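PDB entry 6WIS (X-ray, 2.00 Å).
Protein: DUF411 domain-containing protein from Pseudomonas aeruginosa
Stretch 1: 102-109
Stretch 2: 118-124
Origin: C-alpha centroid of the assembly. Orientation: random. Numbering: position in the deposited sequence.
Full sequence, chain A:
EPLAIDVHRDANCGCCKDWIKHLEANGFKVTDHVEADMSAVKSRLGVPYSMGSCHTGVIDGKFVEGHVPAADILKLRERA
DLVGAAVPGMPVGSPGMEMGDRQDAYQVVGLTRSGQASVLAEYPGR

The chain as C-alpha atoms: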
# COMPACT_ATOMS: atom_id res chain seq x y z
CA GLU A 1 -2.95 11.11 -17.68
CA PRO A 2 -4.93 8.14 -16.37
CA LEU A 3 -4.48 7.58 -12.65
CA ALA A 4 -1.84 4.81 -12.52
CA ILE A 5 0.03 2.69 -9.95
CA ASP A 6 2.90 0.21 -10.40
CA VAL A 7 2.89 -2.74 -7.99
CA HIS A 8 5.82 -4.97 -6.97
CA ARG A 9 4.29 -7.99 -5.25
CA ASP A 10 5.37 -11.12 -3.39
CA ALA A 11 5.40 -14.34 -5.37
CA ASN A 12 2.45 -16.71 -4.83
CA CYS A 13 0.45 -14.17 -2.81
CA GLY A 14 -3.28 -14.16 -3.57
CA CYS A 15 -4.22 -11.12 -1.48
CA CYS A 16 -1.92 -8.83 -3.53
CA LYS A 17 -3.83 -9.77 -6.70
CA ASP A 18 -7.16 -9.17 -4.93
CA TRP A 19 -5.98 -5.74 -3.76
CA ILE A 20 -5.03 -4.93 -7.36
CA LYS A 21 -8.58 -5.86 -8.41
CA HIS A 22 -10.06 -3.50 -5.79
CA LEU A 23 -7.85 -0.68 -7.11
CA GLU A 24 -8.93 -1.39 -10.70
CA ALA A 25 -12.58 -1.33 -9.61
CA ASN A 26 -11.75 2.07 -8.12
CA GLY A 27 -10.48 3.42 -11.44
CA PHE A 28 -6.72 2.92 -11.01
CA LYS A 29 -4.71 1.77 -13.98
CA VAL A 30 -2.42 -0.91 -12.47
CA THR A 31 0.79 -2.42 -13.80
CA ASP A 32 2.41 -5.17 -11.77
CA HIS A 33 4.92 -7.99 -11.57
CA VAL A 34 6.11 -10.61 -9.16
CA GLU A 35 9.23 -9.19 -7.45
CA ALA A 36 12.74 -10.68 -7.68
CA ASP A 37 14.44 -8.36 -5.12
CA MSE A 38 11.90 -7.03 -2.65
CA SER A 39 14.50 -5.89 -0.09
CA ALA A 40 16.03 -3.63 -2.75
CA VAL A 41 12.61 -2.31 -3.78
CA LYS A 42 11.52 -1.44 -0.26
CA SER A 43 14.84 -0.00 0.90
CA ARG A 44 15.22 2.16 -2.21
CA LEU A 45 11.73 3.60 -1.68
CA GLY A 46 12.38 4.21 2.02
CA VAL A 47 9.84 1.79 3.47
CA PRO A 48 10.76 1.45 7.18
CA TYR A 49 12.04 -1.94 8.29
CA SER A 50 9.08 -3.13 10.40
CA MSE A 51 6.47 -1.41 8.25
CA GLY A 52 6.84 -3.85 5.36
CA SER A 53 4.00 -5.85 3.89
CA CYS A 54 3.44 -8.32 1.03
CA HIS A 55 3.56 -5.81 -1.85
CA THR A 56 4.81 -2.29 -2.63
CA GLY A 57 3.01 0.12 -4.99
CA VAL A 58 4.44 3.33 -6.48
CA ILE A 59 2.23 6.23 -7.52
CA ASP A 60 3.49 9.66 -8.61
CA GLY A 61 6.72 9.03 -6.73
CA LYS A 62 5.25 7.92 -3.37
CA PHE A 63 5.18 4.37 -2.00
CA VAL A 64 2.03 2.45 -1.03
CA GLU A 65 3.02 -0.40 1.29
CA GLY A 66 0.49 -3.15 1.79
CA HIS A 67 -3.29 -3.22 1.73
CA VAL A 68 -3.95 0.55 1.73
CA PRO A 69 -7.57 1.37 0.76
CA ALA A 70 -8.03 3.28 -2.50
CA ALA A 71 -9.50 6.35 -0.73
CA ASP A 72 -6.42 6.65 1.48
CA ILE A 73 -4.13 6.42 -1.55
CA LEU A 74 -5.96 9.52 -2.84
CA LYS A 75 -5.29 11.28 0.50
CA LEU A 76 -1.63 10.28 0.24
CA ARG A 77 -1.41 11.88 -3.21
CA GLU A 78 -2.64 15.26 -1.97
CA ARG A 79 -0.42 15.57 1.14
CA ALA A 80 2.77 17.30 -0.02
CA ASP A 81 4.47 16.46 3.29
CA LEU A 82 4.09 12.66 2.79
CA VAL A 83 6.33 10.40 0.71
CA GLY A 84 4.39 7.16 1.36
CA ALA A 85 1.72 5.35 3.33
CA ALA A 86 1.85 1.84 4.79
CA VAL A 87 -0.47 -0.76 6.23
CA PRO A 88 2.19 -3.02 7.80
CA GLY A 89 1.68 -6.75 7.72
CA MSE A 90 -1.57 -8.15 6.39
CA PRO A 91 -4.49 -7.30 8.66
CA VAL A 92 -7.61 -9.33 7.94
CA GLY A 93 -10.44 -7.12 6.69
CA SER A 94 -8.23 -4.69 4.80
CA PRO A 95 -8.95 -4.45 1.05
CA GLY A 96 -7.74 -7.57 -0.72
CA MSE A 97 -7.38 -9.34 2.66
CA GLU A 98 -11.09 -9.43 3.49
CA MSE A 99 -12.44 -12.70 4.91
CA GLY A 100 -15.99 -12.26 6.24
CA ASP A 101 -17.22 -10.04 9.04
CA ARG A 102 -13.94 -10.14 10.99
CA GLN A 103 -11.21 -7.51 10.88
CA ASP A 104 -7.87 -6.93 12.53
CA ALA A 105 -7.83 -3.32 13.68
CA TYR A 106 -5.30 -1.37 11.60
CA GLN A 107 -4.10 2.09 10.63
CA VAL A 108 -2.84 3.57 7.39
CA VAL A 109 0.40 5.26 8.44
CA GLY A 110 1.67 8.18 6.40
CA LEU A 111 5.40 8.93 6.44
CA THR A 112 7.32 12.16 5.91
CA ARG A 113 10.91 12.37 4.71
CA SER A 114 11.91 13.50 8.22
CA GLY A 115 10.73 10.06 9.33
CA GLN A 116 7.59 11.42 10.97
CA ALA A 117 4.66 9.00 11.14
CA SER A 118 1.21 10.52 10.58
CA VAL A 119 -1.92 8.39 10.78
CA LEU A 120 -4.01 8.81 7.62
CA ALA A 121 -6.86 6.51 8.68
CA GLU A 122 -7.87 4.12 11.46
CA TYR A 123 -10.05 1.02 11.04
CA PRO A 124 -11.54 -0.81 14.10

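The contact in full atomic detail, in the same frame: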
# COMPACT_ATOMS: atom_id res chain seq x y z
N ARG A 102 -15.02 -10.44 10.05
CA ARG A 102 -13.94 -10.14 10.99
C ARG A 102 -12.94 -9.15 10.40
O ARG A 102 -12.84 -8.95 9.18
CB ARG A 102 -13.24 -11.43 11.40
CG ARG A 102 -12.59 -12.19 10.25
CD ARG A 102 -12.45 -13.68 10.59
NE ARG A 102 -13.00 -14.51 9.53
CZ ARG A 102 -13.21 -15.81 9.65
NH1 ARG A 102 -12.92 -16.43 10.79
NH2 ARG A 102 -13.72 -16.50 8.63
N GLN A 103 -12.18 -8.51 11.29
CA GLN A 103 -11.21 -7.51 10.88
C GLN A 103 -10.18 -7.33 11.99
O GLN A 103 -10.56 -7.11 13.14
CB GLN A 103 -11.90 -6.18 10.55
CG GLN A 103 -10.92 -5.02 10.25
CD GLN A 103 -11.56 -3.88 9.45
OE1 GLN A 103 -11.71 -3.98 8.24
NE2 GLN A 103 -11.89 -2.80 10.13
N ASP A 104 -8.90 -7.45 11.65
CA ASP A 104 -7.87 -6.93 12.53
C ASP A 104 -7.91 -5.41 12.48
O ASP A 104 -7.87 -4.82 11.40
CB ASP A 104 -6.48 -7.42 12.11
CG ASP A 104 -6.30 -8.92 12.29
OD1 ASP A 104 -6.53 -9.41 13.41
OD2 ASP A 104 -5.91 -9.60 11.30
N ALA A 105 -8.01 -4.77 13.64
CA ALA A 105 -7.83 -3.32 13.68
C ALA A 105 -6.52 -2.94 12.98
O ALA A 105 -5.52 -3.65 13.09
CB ALA A 105 -7.81 -2.84 15.14
N TYR A 106 -6.53 -1.82 12.26
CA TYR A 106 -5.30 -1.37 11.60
C TYR A 106 -5.39 0.12 11.30
O TYR A 106 -6.46 0.72 11.31
CB TYR A 106 -5.01 -2.17 10.31
CG TYR A 106 -5.94 -1.89 9.13
CD1 TYR A 106 -7.16 -2.56 9.00
CD2 TYR A 106 -5.58 -0.99 8.12
CE1 TYR A 106 -8.00 -2.32 7.93
CE2 TYR A 106 -6.42 -0.73 7.03
CZ TYR A 106 -7.62 -1.40 6.94
OH TYR A 106 -8.46 -1.17 5.87
N GLN A 107 -4.22 0.70 11.03
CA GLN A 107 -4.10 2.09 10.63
C GLN A 107 -3.35 2.16 9.30
O GLN A 107 -2.51 1.31 8.98
CB GLN A 107 -3.34 2.92 11.68
CG GLN A 107 -3.83 2.75 13.12
CD GLN A 107 -2.88 3.36 14.15
OE1 GLN A 107 -1.67 3.10 14.14
NE2 GLN A 107 -3.41 4.19 15.03
N VAL A 108 -3.67 3.17 8.52
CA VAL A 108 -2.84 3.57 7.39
C VAL A 108 -1.90 4.66 7.88
O VAL A 108 -2.34 5.72 8.35
CB VAL A 108 -3.70 4.07 6.21
CG1 VAL A 108 -2.78 4.58 5.10
CG2 VAL A 108 -4.63 2.95 5.71
N VAL A 109 -0.60 4.40 7.82
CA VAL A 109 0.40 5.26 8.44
C VAL A 109 1.12 6.04 7.34
O VAL A 109 1.84 5.47 6.51
CB VAL A 109 1.38 4.44 9.28
CG1 VAL A 109 2.39 5.35 9.98
CG2 VAL A 109 0.62 3.57 10.30
N SER A 118 2.46 9.79 10.48
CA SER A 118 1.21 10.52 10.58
C SER A 118 0.08 9.61 10.15
O SER A 118 0.05 9.16 9.00
CB SER A 118 1.24 11.77 9.69
OG SER A 118 -0.07 12.28 9.49
N VAL A 119 -0.87 9.36 11.05
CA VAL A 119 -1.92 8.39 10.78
C VAL A 119 -2.92 8.99 9.80
O VAL A 119 -3.54 10.02 10.08
CB VAL A 119 -2.60 7.96 12.09
CG1 VAL A 119 -3.86 7.12 11.82
CG2 VAL A 119 -1.60 7.18 12.94
N LEU A 120 -3.05 8.36 8.62
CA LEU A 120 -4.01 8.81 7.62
C LEU A 120 -5.42 8.31 7.90
O LEU A 120 -6.39 8.99 7.54
CB LEU A 120 -3.62 8.32 6.22
CG LEU A 120 -2.46 8.97 5.48
CD1 LEU A 120 -2.35 8.37 4.09
CD2 LEU A 120 -2.63 10.50 5.41
N ALA A 121 -5.56 7.14 8.51
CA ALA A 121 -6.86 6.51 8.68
C ALA A 121 -6.73 5.40 9.71
O ALA A 121 -5.69 4.74 9.79
CB ALA A 121 -7.38 5.95 7.35
N GLU A 122 -7.80 5.19 10.47
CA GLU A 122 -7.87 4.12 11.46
C GLU A 122 -9.11 3.28 11.22
O GLU A 122 -10.19 3.81 10.96
CB GLU A 122 -7.90 4.67 12.90
CG GLU A 122 -6.58 5.19 13.40
CD GLU A 122 -6.67 5.74 14.82
N TYR A 123 -8.95 1.96 11.29
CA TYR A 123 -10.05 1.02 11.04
C TYR A 123 -10.16 0.07 12.23
O TYR A 123 -9.16 -0.60 12.58
CB TYR A 123 -9.84 0.26 9.72
CG TYR A 123 -9.82 1.24 8.53
CD1 TYR A 123 -11.01 1.74 7.99
CD2 TYR A 123 -8.63 1.69 7.98
CE1 TYR A 123 -11.01 2.64 6.93
CE2 TYR A 123 -8.61 2.58 6.91
CZ TYR A 123 -9.81 3.06 6.39
OH TYR A 123 -9.81 3.95 5.33
N PRO A 124 -11.33 -0.02 12.89
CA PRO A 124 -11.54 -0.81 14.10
C PRO A 124 -11.39 -2.31 13.87
O PRO A 124 -11.00 -3.08 14.75
CB PRO A 124 -12.98 -0.48 14.49
CG PRO A 124 -13.65 -0.25 13.15
CD PRO A 124 -12.60 0.53 12.38

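The pairing of these two antiparallel strands is interrupted by a β-bulge, where the register shifts by one residue between Val 108 and Val 109. Val 108 lies across from Ala 121, but Val 109 pairs with Val 119, so that Leu 120 is the extra residue on the second strand. Its phi/psi of -81/-31° departs from the extended values of its neighbours, and its CA-to-CB bond points toward the first strand. Val 108 takes part in both backbone hydrogen bonds here: its N donates to Ala 121 O (2.9 Å), while its O accepts from Leu 120 N at 2.7 Å. The carbonyl of Val 108 thus meets the amide of the extra residue rather than that of Ala 121, so Val 108 is bonded through both N and O, while Ala 121 N has no hydrogen bond to the first strand.

Beyond the bulge the pairing is regular. Tyr 106 and Tyr 123 form a reciprocal pair, with Tyr 106 N donating to Tyr 123 O at 2.9 Å and Tyr 123 N to Tyr 106 O at 2.8 Å, both at 159°. Between the two hydrogen-bonded pairs, Gln 107 faces Glu 122 with their CA atoms 4.4 Å apart, the close spacing typical of a non-hydrogen-bonded antiparallel pair. Here the backbone supplies a CA-H...O contact, Gln 107 CA to Ala 121 O at 3.2 Å. A similar one, Ala 105 CA to Tyr 123 O at 3.2 Å, extends the association to the residue just before the first strand begins, so that Tyr 123 O receives both this contact and the amide of Tyr 106.

The side chains of Tyr 106, Val 108, Ala 121 and Tyr 123 share one face of the sheet. The tyrosine rings are near parallel, with planes at 28° and centroids 4.9 Å apart, but are slid so that they barely overlap. Their offset leaves Tyr 106 CE2 3.4 Å from Tyr 123 CD2 and brings Tyr 123 CB over the face of the Tyr 106 ring, 4.0 Å from its centroid, in a CH-pi contact. Val 108 extends this apolar patch: its CG2 approaches the edge of the Tyr 123 ring, 4.2 Å from Tyr 123 CE2, and its CG1 lies 3.9 Å from Leu 120 CD1. Val 108 is buried in the structure, whereas Gln 107, Val 119 and Glu 122, on the other face with Val 109, are exposed.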